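Local coordinates for diaminopimelate decarboxylase (Aquifex aeolicus, PDB 2P3E), which probably catalyses the pyridoxal phosphate-dependent decarboxylation of meso-diaminopimelate to L-lysine, the final step of the diaminopimelate route to lysine, at residues Asn42-Arg47 and Pro70-Leu75; Glu49-Ala54 and Ile276-Gly281; Leu59-Val64 and Arg103-Gly108; Gly89-Ala94 and Ser122-Phe127; Glu217-Val222 and Leu239-Gly244. All blocks are in the same frame, centred on the assembly; numbering follows the deposited sequence.

Contact 1: residues Asn42-Arg47 and Pro70-Leu75; sequences NFIKER and PHLVKL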
# COMPACT_ATOMS: atom_id res chain seq x y z
N ASN B 42 19.81 3.80 19.17
CA ASN B 42 19.74 3.72 20.63
C ASN B 42 18.32 3.72 21.16
O ASN B 42 18.06 3.14 22.21
CB ASN B 42 20.59 4.79 21.31
CG ASN B 42 22.06 4.42 21.34
OD1 ASN B 42 22.44 3.42 21.93
ND2 ASN B 42 22.89 5.21 20.63
N PHE B 43 17.40 4.38 20.44
CA PHE B 43 15.98 4.27 20.80
C PHE B 43 15.48 2.83 20.71
O PHE B 43 14.83 2.34 21.64
CB PHE B 43 15.09 5.20 19.95
CG PHE B 43 13.65 5.24 20.40
CD1 PHE B 43 13.23 6.18 21.35
CD2 PHE B 43 12.70 4.34 19.90
CE1 PHE B 43 11.90 6.23 21.77
CE2 PHE B 43 11.36 4.39 20.31
CZ PHE B 43 10.97 5.34 21.25
N ILE B 44 15.77 2.17 19.58
CA ILE B 44 15.36 0.78 19.37
C ILE B 44 15.89 -0.12 20.49
O ILE B 44 15.13 -0.89 21.10
CB ILE B 44 15.80 0.25 17.98
CG1 ILE B 44 15.09 1.03 16.85
CG2 ILE B 44 15.48 -1.23 17.84
CD1 ILE B 44 15.71 0.83 15.47
N LYS B 45 17.20 -0.04 20.74
CA LYS B 45 17.87 -0.85 21.76
C LYS B 45 17.26 -0.63 23.14
O LYS B 45 17.03 -1.59 23.87
CB LYS B 45 19.39 -0.57 21.80
CG LYS B 45 20.19 -0.99 20.56
CD LYS B 45 21.61 -0.39 20.57
CE LYS B 45 22.48 -0.92 19.43
NZ LYS B 45 23.92 -0.54 19.64
N GLU B 46 16.99 0.63 23.48
CA GLU B 46 16.46 0.99 24.80
C GLU B 46 15.01 0.58 25.01
O GLU B 46 14.63 0.19 26.12
CB GLU B 46 16.62 2.48 25.08
CG GLU B 46 18.06 2.87 25.39
CD GLU B 46 18.33 4.35 25.24
OE1 GLU B 46 17.38 5.16 25.26
OE2 GLU B 46 19.53 4.70 25.11
N ARG B 47 14.19 0.66 23.95
CA ARG B 47 12.82 0.10 24.03
C ARG B 47 12.83 -1.41 24.25
O ARG B 47 12.03 -1.93 25.05
CB ARG B 47 11.99 0.42 22.77
CG ARG B 47 11.84 1.92 22.50
CD ARG B 47 11.07 2.65 23.58
NE ARG B 47 9.64 2.34 23.46
CZ ARG B 47 8.65 3.10 23.91
NH1 ARG B 47 8.91 4.25 24.56
NH2 ARG B 47 7.39 2.71 23.73
N PRO B 70 16.24 -5.59 7.30
CA PRO B 70 17.01 -6.66 7.91
C PRO B 70 18.09 -6.18 8.88
O PRO B 70 18.42 -6.90 9.82
CB PRO B 70 17.65 -7.41 6.73
CG PRO B 70 17.47 -6.54 5.54
CD PRO B 70 16.40 -5.51 5.84
N HIS B 71 18.63 -4.98 8.66
CA HIS B 71 19.60 -4.41 9.59
C HIS B 71 18.95 -4.06 10.94
O HIS B 71 19.57 -4.23 12.00
CB HIS B 71 20.32 -3.20 8.97
CG HIS B 71 21.00 -3.53 7.67
ND1 HIS B 71 22.17 -4.25 7.60
CD2 HIS B 71 20.63 -3.28 6.38
CE1 HIS B 71 22.52 -4.41 6.33
NE2 HIS B 71 21.59 -3.83 5.57
N LEU B 72 17.71 -3.59 10.90
CA LEU B 72 17.00 -3.30 12.14
C LEU B 72 16.65 -4.58 12.89
O LEU B 72 16.74 -4.64 14.13
CB LEU B 72 15.75 -2.45 11.87
CG LEU B 72 15.99 -1.08 11.20
CD1 LEU B 72 14.67 -0.36 10.92
CD2 LEU B 72 16.92 -0.18 12.05
N VAL B 73 16.24 -5.61 12.15
CA VAL B 73 15.93 -6.90 12.74
C VAL B 73 17.20 -7.53 13.33
O VAL B 73 17.15 -8.07 14.43
CB VAL B 73 15.23 -7.86 11.74
CG1 VAL B 73 14.92 -9.21 12.42
CG2 VAL B 73 13.90 -7.21 11.21
N LYS B 74 18.32 -7.42 12.61
CA LYS B 74 19.62 -7.91 13.12
C LYS B 74 20.01 -7.24 14.43
O LYS B 74 20.46 -7.92 15.36
CB LYS B 74 20.74 -7.78 12.08
CG LYS B 74 22.08 -8.39 12.57
CD LYS B 74 23.04 -8.56 11.42
CE LYS B 74 24.11 -9.59 11.76
NZ LYS B 74 23.57 -11.00 11.57
N LEU B 75 19.81 -5.94 14.49
CA LEU B 75 20.05 -5.14 15.69
C LEU B 75 19.36 -5.71 16.95
O LEU B 75 19.98 -5.84 18.02
CB LEU B 75 19.58 -3.70 15.41
CG LEU B 75 20.20 -2.50 16.12
CD1 LEU B 75 21.63 -2.28 15.63
CD2 LEU B 75 19.39 -1.24 15.90

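Contact 2: residues Glu49-Ala54 and Ile276-Gly281; sequences EAYRKA and IILEPG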
# COMPACT_ATOMS: atom_id res chain seq x y z
N GLU B 49 15.30 -3.14 25.60
CA GLU B 49 15.86 -3.37 26.93
C GLU B 49 14.85 -3.06 28.03
O GLU B 49 14.88 -3.68 29.10
CB GLU B 49 17.16 -2.57 27.13
CG GLU B 49 18.36 -3.07 26.30
CD GLU B 49 18.65 -4.55 26.49
OE1 GLU B 49 18.51 -5.06 27.63
OE2 GLU B 49 19.04 -5.20 25.50
N ALA B 50 13.97 -2.11 27.79
CA ALA B 50 12.87 -1.83 28.71
C ALA B 50 11.97 -3.06 28.93
O ALA B 50 11.53 -3.32 30.06
CB ALA B 50 12.06 -0.64 28.26
N TYR B 51 11.69 -3.80 27.85
CA TYR B 51 10.95 -5.05 27.94
C TYR B 51 11.75 -6.11 28.71
O TYR B 51 11.20 -6.80 29.58
CB TYR B 51 10.59 -5.56 26.53
CG TYR B 51 9.30 -4.98 26.00
CD1 TYR B 51 9.32 -3.92 25.10
CD2 TYR B 51 8.07 -5.48 26.41
CE1 TYR B 51 8.11 -3.37 24.60
CE2 TYR B 51 6.85 -4.95 25.93
CZ TYR B 51 6.89 -3.90 25.03
OH TYR B 51 5.71 -3.39 24.55
N ARG B 52 13.04 -6.24 28.40
CA ARG B 52 13.90 -7.20 29.07
C ARG B 52 13.98 -6.95 30.58
O ARG B 52 13.92 -7.90 31.37
CB ARG B 52 15.32 -7.19 28.49
CG ARG B 52 15.42 -7.61 27.04
CD ARG B 52 15.37 -9.13 26.88
CZ ARG B 52 14.73 -12.27 25.58
NH1 ARG B 52 15.01 -13.42 26.22
NH2 ARG B 52 14.17 -12.29 24.38
N LYS B 53 14.13 -5.69 30.97
CA LYS B 53 14.21 -5.29 32.36
C LYS B 53 12.86 -5.53 33.06
O LYS B 53 12.83 -6.09 34.16
CB LYS B 53 14.65 -3.83 32.47
CG LYS B 53 14.67 -3.28 33.88
CD LYS B 53 15.22 -1.85 33.91
CE LYS B 53 15.05 -1.21 35.28
NZ LYS B 53 15.81 0.07 35.33
N ALA B 54 11.77 -5.13 32.41
CA ALA B 54 10.42 -5.35 32.95
C ALA B 54 10.01 -6.82 33.08
O ALA B 54 9.33 -7.17 34.04
CB ALA B 54 9.36 -4.56 32.15
N ILE B 276 6.86 -16.97 29.72
CA ILE B 276 6.01 -15.95 29.14
C ILE B 276 6.68 -15.46 27.85
O ILE B 276 7.90 -15.34 27.79
CB ILE B 276 5.78 -14.77 30.12
CG1 ILE B 276 5.27 -15.28 31.50
CG2 ILE B 276 4.84 -13.69 29.50
CD1 ILE B 276 4.03 -16.21 31.44
N ILE B 277 5.87 -15.24 26.82
CA ILE B 277 6.35 -14.68 25.56
C ILE B 277 5.55 -13.40 25.30
O ILE B 277 4.34 -13.38 25.47
CB ILE B 277 6.17 -15.66 24.38
CG1 ILE B 277 6.88 -17.00 24.67
CG2 ILE B 277 6.71 -15.04 23.05
CD1 ILE B 277 6.71 -18.07 23.57
N LEU B 278 6.27 -12.32 24.96
CA LEU B 278 5.65 -11.07 24.52
C LEU B 278 6.04 -10.80 23.08
O LEU B 278 7.14 -11.19 22.66
CB LEU B 278 6.11 -9.88 25.39
CG LEU B 278 5.80 -9.85 26.89
CD1 LEU B 278 6.19 -8.48 27.44
CD2 LEU B 278 4.37 -10.03 27.10
N GLU B 279 5.18 -10.11 22.34
CA GLU B 279 5.39 -9.85 20.90
C GLU B 279 5.34 -8.36 20.50
O GLU B 279 4.57 -8.00 19.61
CB GLU B 279 4.37 -10.64 20.09
CG GLU B 279 4.33 -12.13 20.42
CD GLU B 279 3.20 -12.86 19.73
OE1 GLU B 279 2.10 -12.29 19.58
OE2 GLU B 279 3.42 -14.03 19.36
N PRO B 280 6.19 -7.50 21.10
CA PRO B 280 6.03 -6.08 20.77
C PRO B 280 6.53 -5.76 19.35
O PRO B 280 7.58 -6.27 18.94
CB PRO B 280 6.92 -5.39 21.81
CG PRO B 280 7.98 -6.39 22.11
CD PRO B 280 7.30 -7.73 22.05
N GLY B 281 5.79 -4.91 18.64
CA GLY B 281 6.26 -4.38 17.34
C GLY B 281 6.34 -2.86 17.39
O GLY B 281 7.43 -2.28 17.49

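Contact 3: residues Leu59-Val64 and Arg103-Gly108; sequences LICYAV and RIVYAG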
# COMPACT_ATOMS: atom_id res chain seq x y z
N LEU B 59 10.62 -14.42 27.00
CA LEU B 59 11.12 -14.31 25.63
C LEU B 59 10.43 -13.12 24.97
O LEU B 59 9.20 -13.08 24.87
CB LEU B 59 10.82 -15.57 24.83
CG LEU B 59 11.13 -15.50 23.31
CD1 LEU B 59 12.64 -15.31 23.09
CD2 LEU B 59 10.63 -16.74 22.61
N ILE B 60 11.23 -12.15 24.53
CA ILE B 60 10.70 -10.97 23.86
C ILE B 60 10.82 -11.16 22.34
O ILE B 60 11.91 -11.07 21.78
CB ILE B 60 11.40 -9.68 24.33
CG1 ILE B 60 11.43 -9.61 25.86
CG2 ILE B 60 10.73 -8.42 23.70
CD1 ILE B 60 10.04 -9.67 26.56
N CYS B 61 9.70 -11.46 21.69
CA CYS B 61 9.68 -11.71 20.24
C CYS B 61 9.31 -10.44 19.49
O CYS B 61 8.17 -9.99 19.58
CB CYS B 61 8.67 -12.79 19.92
SG CYS B 61 9.17 -14.47 20.34
N TYR B 62 10.25 -9.89 18.73
CA TYR B 62 9.94 -8.70 17.92
C TYR B 62 8.90 -9.02 16.83
O TYR B 62 9.06 -9.99 16.10
CB TYR B 62 11.22 -8.11 17.31
CG TYR B 62 10.93 -7.09 16.25
CD1 TYR B 62 10.20 -5.92 16.56
CD2 TYR B 62 11.33 -7.30 14.93
CE1 TYR B 62 9.91 -4.97 15.56
CE2 TYR B 62 11.03 -6.37 13.93
CZ TYR B 62 10.32 -5.22 14.27
OH TYR B 62 10.03 -4.31 13.28
N ALA B 63 7.82 -8.24 16.76
CA ALA B 63 6.80 -8.43 15.73
C ALA B 63 7.29 -7.84 14.41
O ALA B 63 7.20 -6.63 14.17
CB ALA B 63 5.46 -7.78 16.15
N VAL B 64 7.83 -8.72 13.57
CA VAL B 64 8.47 -8.34 12.32
C VAL B 64 7.55 -7.56 11.37
O VAL B 64 8.01 -6.74 10.57
CB VAL B 64 9.10 -9.60 11.65
CG1 VAL B 64 9.75 -9.24 10.32
CG2 VAL B 64 10.16 -10.21 12.62
N ARG B 103 13.71 -19.19 18.91
CA ARG B 103 13.10 -17.95 19.41
C ARG B 103 12.06 -17.38 18.42
O ARG B 103 11.68 -16.22 18.50
CB ARG B 103 14.17 -16.90 19.71
CG ARG B 103 15.27 -17.35 20.71
CD ARG B 103 15.97 -16.17 21.38
NE ARG B 103 16.45 -15.15 20.42
CZ ARG B 103 17.73 -14.89 20.13
NH1 ARG B 103 18.72 -15.55 20.73
NH2 ARG B 103 18.02 -13.93 19.24
N ILE B 104 11.58 -18.22 17.50
CA ILE B 104 10.62 -17.77 16.48
C ILE B 104 9.24 -18.39 16.70
O ILE B 104 9.12 -19.62 16.87
CB ILE B 104 11.14 -18.09 15.05
CG1 ILE B 104 12.46 -17.36 14.80
CG2 ILE B 104 10.04 -17.82 13.96
CD1 ILE B 104 13.07 -17.60 13.41
N VAL B 105 8.21 -17.53 16.73
CA VAL B 105 6.82 -17.97 16.81
C VAL B 105 6.05 -17.48 15.57
O VAL B 105 6.30 -16.39 15.07
CB VAL B 105 6.13 -17.51 18.13
CG1 VAL B 105 6.82 -18.14 19.37
CG2 VAL B 105 6.11 -15.98 18.25
N TYR B 106 5.11 -18.29 15.10
CA TYR B 106 4.49 -18.03 13.81
C TYR B 106 2.98 -17.87 13.99
O TYR B 106 2.29 -18.85 14.30
CB TYR B 106 4.82 -19.17 12.83
CG TYR B 106 4.48 -18.99 11.33
CD1 TYR B 106 5.01 -19.87 10.38
CD2 TYR B 106 3.66 -17.96 10.87
CE1 TYR B 106 4.72 -19.74 9.02
CE2 TYR B 106 3.36 -17.83 9.50
CZ TYR B 106 3.90 -18.72 8.58
OH TYR B 106 3.62 -18.60 7.22
N ALA B 107 2.48 -16.65 13.80
CA ALA B 107 1.05 -16.37 13.95
C ALA B 107 0.34 -16.10 12.62
O ALA B 107 0.94 -16.19 11.56
CB ALA B 107 0.83 -15.22 14.89
N GLY B 108 -0.94 -15.78 12.71
CA GLY B 108 -1.71 -15.34 11.54
C GLY B 108 -2.28 -16.47 10.71
O GLY B 108 -2.00 -17.66 10.95

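Contact 4: residues Gly89-Ala94 and Ser122-Phe127; sequences GELYLA and SEILMF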
# COMPACT_ATOMS: atom_id res chain seq x y z
N GLY B 89 8.19 -15.03 4.27
CA GLY B 89 9.13 -13.92 4.09
C GLY B 89 9.75 -13.43 5.39
O GLY B 89 10.94 -13.09 5.43
N GLU B 90 8.94 -13.35 6.44
CA GLU B 90 9.43 -12.92 7.78
C GLU B 90 10.29 -14.00 8.43
O GLU B 90 11.25 -13.70 9.15
CB GLU B 90 8.27 -12.49 8.68
CG GLU B 90 7.44 -11.31 8.10
CD GLU B 90 6.42 -10.74 9.08
OE1 GLU B 90 6.10 -11.39 10.12
OE2 GLU B 90 5.93 -9.62 8.81
N LEU B 91 9.96 -15.26 8.15
CA LEU B 91 10.83 -16.39 8.56
C LEU B 91 12.23 -16.23 7.93
O LEU B 91 13.24 -16.29 8.63
CB LEU B 91 10.21 -17.73 8.17
CG LEU B 91 11.07 -18.98 8.52
CD1 LEU B 91 11.24 -19.16 10.04
CD2 LEU B 91 10.50 -20.24 7.89
N TYR B 92 12.25 -16.03 6.62
CA TYR B 92 13.48 -15.78 5.84
C TYR B 92 14.26 -14.64 6.47
O TYR B 92 15.46 -14.76 6.74
CB TYR B 92 13.13 -15.52 4.37
CG TYR B 92 14.06 -14.62 3.57
CD1 TYR B 92 15.04 -15.17 2.73
CD2 TYR B 92 13.94 -13.23 3.62
CE1 TYR B 92 15.89 -14.35 1.98
CE2 TYR B 92 14.80 -12.40 2.89
CZ TYR B 92 15.77 -12.97 2.07
OH TYR B 92 16.59 -12.15 1.33
N LEU B 93 13.55 -13.54 6.73
CA LEU B 93 14.14 -12.34 7.28
C LEU B 93 14.70 -12.56 8.67
O LEU B 93 15.85 -12.19 8.96
CB LEU B 93 13.09 -11.25 7.29
CG LEU B 93 13.49 -9.80 7.46
CD1 LEU B 93 14.19 -9.28 6.21
CD2 LEU B 93 12.19 -9.10 7.68
N ALA B 94 13.92 -13.21 9.54
CA ALA B 94 14.38 -13.48 10.92
C ALA B 94 15.67 -14.32 10.87
O ALA B 94 16.65 -14.00 11.56
CB ALA B 94 13.28 -14.22 11.72
N SER B 122 12.20 -25.79 9.78
CA SER B 122 13.08 -24.93 10.54
C SER B 122 13.00 -25.21 12.05
O SER B 122 13.80 -24.66 12.80
CB SER B 122 12.77 -23.45 10.27
OG SER B 122 13.00 -23.13 8.90
N GLU B 123 12.06 -26.05 12.47
CA GLU B 123 11.86 -26.35 13.90
C GLU B 123 11.64 -25.08 14.75
O GLU B 123 12.31 -24.86 15.76
CB GLU B 123 13.03 -27.20 14.44
CG GLU B 123 13.14 -28.58 13.79
CD GLU B 123 12.18 -29.64 14.37
OE1 GLU B 123 11.31 -29.33 15.23
OE2 GLU B 123 12.29 -30.81 13.97
N ILE B 124 10.70 -24.23 14.33
CA ILE B 124 10.43 -22.98 15.07
C ILE B 124 9.86 -23.34 16.44
O ILE B 124 9.42 -24.48 16.65
CB ILE B 124 9.48 -22.03 14.29
CG1 ILE B 124 8.12 -22.68 14.06
CG2 ILE B 124 10.14 -21.57 12.97
CD1 ILE B 124 7.01 -21.70 13.72
N LEU B 125 9.89 -22.39 17.38
CA LEU B 125 9.46 -22.63 18.76
C LEU B 125 8.01 -23.10 18.82
O LEU B 125 7.70 -24.11 19.47
CB LEU B 125 9.68 -21.37 19.62
CG LEU B 125 9.37 -21.48 21.11
CD1 LEU B 125 10.23 -22.57 21.82
CD2 LEU B 125 9.56 -20.13 21.79
N MET B 126 7.14 -22.39 18.11
CA MET B 126 5.72 -22.59 18.26
C MET B 126 4.92 -21.97 17.10
O MET B 126 5.19 -20.84 16.70
CB MET B 126 5.29 -21.93 19.57
CG MET B 126 3.91 -22.22 20.06
SD MET B 126 3.86 -21.74 21.79
CE MET B 126 3.55 -19.96 21.76
N PHE B 127 3.96 -22.74 16.59
CA PHE B 127 2.90 -22.22 15.72
C PHE B 127 1.71 -21.76 16.57
O PHE B 127 1.15 -22.53 17.38
CB PHE B 127 2.41 -23.30 14.76
CG PHE B 127 3.42 -23.70 13.73
CD1 PHE B 127 3.45 -23.08 12.48
CD2 PHE B 127 4.38 -24.68 14.02
CE1 PHE B 127 4.41 -23.45 11.53
CE2 PHE B 127 5.34 -25.06 13.07
CZ PHE B 127 5.35 -24.45 11.83

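Contact 5: residues Glu217-Val222 and Leu239-Gly244; sequences EAVEKV and LDIGGG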
# COMPACT_ATOMS: atom_id res chain seq x y z
N GLU B 217 -7.84 -8.65 32.57
CA GLU B 217 -8.91 -9.63 32.34
C GLU B 217 -8.51 -10.63 31.28
O GLU B 217 -8.77 -11.83 31.42
CB GLU B 217 -10.24 -8.95 31.94
CG GLU B 217 -11.41 -9.97 31.74
CD GLU B 217 -12.74 -9.32 31.34
OE1 GLU B 217 -12.79 -8.10 31.09
OE2 GLU B 217 -13.75 -10.07 31.27
N ALA B 218 -7.88 -10.13 30.22
CA ALA B 218 -7.42 -10.96 29.10
C ALA B 218 -6.48 -12.05 29.59
O ALA B 218 -6.72 -13.24 29.35
CB ALA B 218 -6.74 -10.10 28.02
N VAL B 219 -5.42 -11.64 30.27
CA VAL B 219 -4.43 -12.57 30.81
C VAL B 219 -5.04 -13.47 31.91
O VAL B 219 -4.67 -14.64 32.02
CB VAL B 219 -3.14 -11.82 31.30
CG1 VAL B 219 -2.15 -12.77 31.97
CG2 VAL B 219 -2.45 -11.11 30.11
N GLU B 220 -5.99 -12.94 32.68
CA GLU B 220 -6.71 -13.74 33.67
C GLU B 220 -7.40 -14.93 33.01
O GLU B 220 -7.28 -16.06 33.47
CB GLU B 220 -7.73 -12.89 34.43
CG GLU B 220 -8.49 -13.62 35.51
CD GLU B 220 -9.74 -12.87 35.90
OE1 GLU B 220 -10.64 -12.71 35.03
OE2 GLU B 220 -9.84 -12.42 37.07
N LYS B 221 -8.07 -14.68 31.89
CA LYS B 221 -8.72 -15.75 31.12
C LYS B 221 -7.72 -16.80 30.65
O LYS B 221 -7.99 -17.99 30.70
CB LYS B 221 -9.47 -15.18 29.91
CG LYS B 221 -10.53 -14.13 30.22
CD LYS B 221 -11.73 -14.71 30.93
CE LYS B 221 -12.83 -13.64 31.09
NZ LYS B 221 -14.00 -14.25 31.79
N VAL B 222 -6.56 -16.34 30.16
CA VAL B 222 -5.51 -17.25 29.71
C VAL B 222 -4.94 -18.07 30.87
O VAL B 222 -4.68 -19.27 30.71
CB VAL B 222 -4.39 -16.50 28.95
CG1 VAL B 222 -3.17 -17.40 28.78
CG2 VAL B 222 -4.91 -16.06 27.57
N LEU B 239 3.25 -19.34 27.56
CA LEU B 239 2.09 -18.46 27.51
C LEU B 239 2.53 -17.22 26.77
O LEU B 239 3.27 -16.39 27.30
CB LEU B 239 1.61 -18.10 28.91
CG LEU B 239 1.09 -19.26 29.77
CD1 LEU B 239 0.63 -18.72 31.13
CD2 LEU B 239 -0.03 -20.05 29.07
N ASP B 240 2.08 -17.13 25.53
CA ASP B 240 2.40 -16.01 24.66
C ASP B 240 1.24 -15.00 24.75
O ASP B 240 0.16 -15.24 24.22
CB ASP B 240 2.59 -16.55 23.22
CG ASP B 240 3.03 -15.48 22.24
OD1 ASP B 240 2.83 -14.28 22.50
OD2 ASP B 240 3.58 -15.87 21.18
N ILE B 241 1.49 -13.88 25.42
CA ILE B 241 0.42 -12.94 25.72
C ILE B 241 0.36 -11.78 24.72
O ILE B 241 -0.37 -10.81 24.93
CB ILE B 241 0.45 -12.48 27.20
CG1 ILE B 241 1.78 -11.82 27.55
CG2 ILE B 241 0.23 -13.69 28.11
CD1 ILE B 241 1.77 -11.08 28.91
N GLY B 242 1.12 -11.88 23.64
CA GLY B 242 0.95 -10.98 22.50
C GLY B 242 1.67 -9.66 22.63
O GLY B 242 2.53 -9.47 23.52
N GLY B 243 1.34 -8.75 21.71
CA GLY B 243 1.92 -7.42 21.74
C GLY B 243 0.80 -6.42 21.97
O GLY B 243 -0.14 -6.70 22.71
N GLY B 244 0.90 -5.27 21.33
CA GLY B 244 -0.20 -4.30 21.32
C GLY B 244 -0.06 -3.09 22.21
O GLY B 244 -0.91 -2.20 22.16

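Contact 1: residues Asn42-Arg47 and Pro70-Leu75
Two outer helices of the pyridoxal-binding TIM barrel, helix 41-54 ahead of strand 59-63 and helix 70-78 after that strand, meet here through Ile-44 and Lys-45 on one side and Leu-72 and Leu-75 on the other. The short segments cross at -40° with their axes 10.9 Å apart, wide enough that the gap is spanned by the far ends of long side chains. Ile-44 does most of the work on its helix. Its CG1 branch lies anti to the carbonyl carbon (chi1 -65°) and continues nearly extended, which carries CD1 out to meet both leucines. Ile-44 CD1 comes to 3.8 Å from Leu-72 CD2, the two side chains crossing at about a right angle. The same methyl lies 4.2 Å from Leu-75 CD2, so it faces one branch from each of two leucines a helical turn apart. Met-285 of helix 282-285 also touches both Ile-44 and Leu-72, while Leu-395 and Ile-404, on strands 392-397 and 400-405, touch Leu-72. His-71 faces elsewhere: its NE2 bonds to the carbonyl O of Ser-417 of the second subunit. At the partly exposed side of the patch the aliphatic part of Lys-45 joins in; its amine makes a long, weak ion pair with Glu-397. The extended lysine chain runs across the Leu-75 side chain, with Lys-45 CE 4.1 Å from Leu-75 CD1.

Contact 2: residues Glu49-Ala54 and Ile276-Gly281
Helix 49-54 meets Leu-278 and Pro-280, on strand 275-278 of the TIM barrel and the loop just after it, through the ring of Tyr-51. Along the helix, Ala-50 touches Pro-258 of helix 258-269. The Tyr-51 ring meets two different surfaces. At its edge, near the ring plane, Tyr-51 CD2 lies 3.7 Å from Leu-278 CD1. Over one face sits the pyrrolidine of Pro-280, a CH-pi contact with Pro-280 CG 3.9 Å from the centroid of the Tyr-51 ring and 11° off its normal. The proline also reaches the phenol end, where Pro-280 CB is 3.5 Å from Tyr-51 CZ. Beyond it the hydroxyl hydrogen-bonds with Ser-283 OG, a bond that ties the phenol end to the chain just after Gly-281. At the end of the segment Ala-54 returns to helix 258-269, touching Pro-258 and Gln-259. Glu-279, Pro-280 and Gly-281 probably belong to the pyridoxal phosphate site, as in related enzymes. The chemistry is thus a buried aromatic ring held by carbon contacts at face and edge and by a polar bond at its hydroxyl, so the loop of the probable cofactor site is backed by a largely apolar surface with one polar tie.

Contact 3: residues Leu59-Val64 and Arg103-Gly108
Carbon contacts carry one end of this pairing, where Leu-59 lies against the aliphatic part of Arg-103. With Leu-59 CG anti to the backbone N (chi1 172°), the CD1 branch swings over to the arginine and rests against three of its methylenes: Leu-59 CD1 is 3.8 Å from Arg-103 CD and 4.0 Å from Arg-103 CB, with CG only slightly farther. The arginine chain runs out past the leucine and then bends at chi3 (-50°), which separates the greasy part that Leu-59 covers from the charged end. Cys-61 supplies the second apolar touch, its SG lying 4.0 Å from Val-105 CG2.

Strands 59-63 and 104-106 are not neighbours in the parallel sheet of the TIM barrel. Strand 82-85 lies between them and pairs with both. Cys-61 and Val-105 meet on the inner side, while Leu-59 and Arg-103 meet at the end where the strands begin. On the outer side, by contrast, Ile-104 packs against Leu-91 and Ala-94 of helix 88-96. Toward the middle of the barrel Val-105 also touches Glu-279, a probable pyridoxal phosphate-binding residue.

Polar groups enter in two ways. Cys-61 SG stands 3.6 Å from Arg-103 O, a close approach of the sulfur to a backbone carbonyl oxygen. The guanidinium of Arg-103 turns away from the cysteine to other backbone oxygens: NH2 bonds to Ala-81 O, just ahead of strand 82-85, and more weakly to Gly-77 O near the end of helix 70-78.

Contact 4: residues Gly89-Ala94 and Ser122-Phe127
Leu-91 of helix 88-96 divides its two methyls between Ser-122 and Ile-124 and buries the most surface of the three. Its CG stands anti to the backbone N (chi1 178°), which points the fork away from the helix so that each branch finds its own partner. Leu-91 CD1 lies 4.0 Å from Ile-124 CG2, the two side chains meeting at a slant. The other branch, Leu-91 CD2, comes equally near Ser-122 OG, a methyl resting beside a hydroxyl.

That hydroxyl has its polar needs met: Ser-122 OG hydrogen-bonds with Asp-118 O, a turn back in helix 113-121, and with Lys-95 NZ, which comes from the same helix as Leu-91. Just beyond it Glu-123, at positive phi, ends helix 113-121 in a Schellman motif, and the chain turns into strand 126-129 of the TIM barrel. The contact therefore joins one outer barrel helix to the turn that leaves the next one, with strand 104-106 beneath: Ile-104 touches both Leu-91 and Ile-124.

Ile-124 continues the packing along its own chain. Its CG1 lies between backbone N and carbonyl carbon (chi1 62°), and from there CD1 is set over the centre of the Phe-127 ring, 3.6 Å above the ring plane. The far side of helix 88-96 looks toward the dimer partner, where Tyr-92 OH bonds to Asp-411 of the second subunit.

Contact 5: residues Glu217-Val222 and Leu239-Gly244
Val-222 and Val-219, one turn apart on a helix, press their methyls onto Leu-239 and Ile-241. Val-222 CG1 lies 4.1 Å from Leu-239 CD2, the two side chains running alongside each other with opposite headings. A turn earlier Val-219 CG2 meets Ile-241 CG2 at 4.2 Å. Both meetings are methyl against methyl with ordinary van der Waals spacing.

The next layer is again apolar. Leu-265 of helix 258-269 touches both Val-219 and Ile-241, while Ile-201 of the neighbouring strand lies against Val-222 and Leu-239. This is the second half of a beta-alpha-beta unit of the TIM barrel: strand 196-202, helix 214-231, then strand 238-240, with the helix covering the outside of the sheet.

Asp-240, between the two packing residues, points away from the helix into the barrel. Its OD1 accepts from Gly-242 N at 3.2 Å with an N-H...O angle of 150°, forming an Asx turn that shapes the chain right after Ile-241. The three glycines 242-244 follow. His-204 ND1 bonds to Gly-243 N and Tyr-215 OH to Gly-243 O, so the N-H and the carbonyl of Gly-243, in two successive peptides, each have a side-chain partner; Tyr-215 comes from the same helix as the valines. The next residue, Gly-244, probably contacts pyridoxal phosphate, as in relatives.

Overall arrangement
All five contacts lie in the pyridoxal-binding barrel, at different depths. Contact 3 lies largely inside it, linking strands across an intervening one, and mixes carbon packing with a sulfur and a carbonyl. Contacts 2, 4 and 5 are buried layers between outer helices and the sheet or its loops; contact 2 adds an aromatic face, whereas contact 5 is purely aliphatic. Contact 1 is only partly buried and ends in a lysine chain. Contacts 1 and 2 share helix 41-54. Strand 275-278 of contact 2 lies between strands 59-63 and 238-240, bonding to contacts 3 and 5, while contact 3 bonds to contact 4. Contacts 1 and 4 also touch the second subunit.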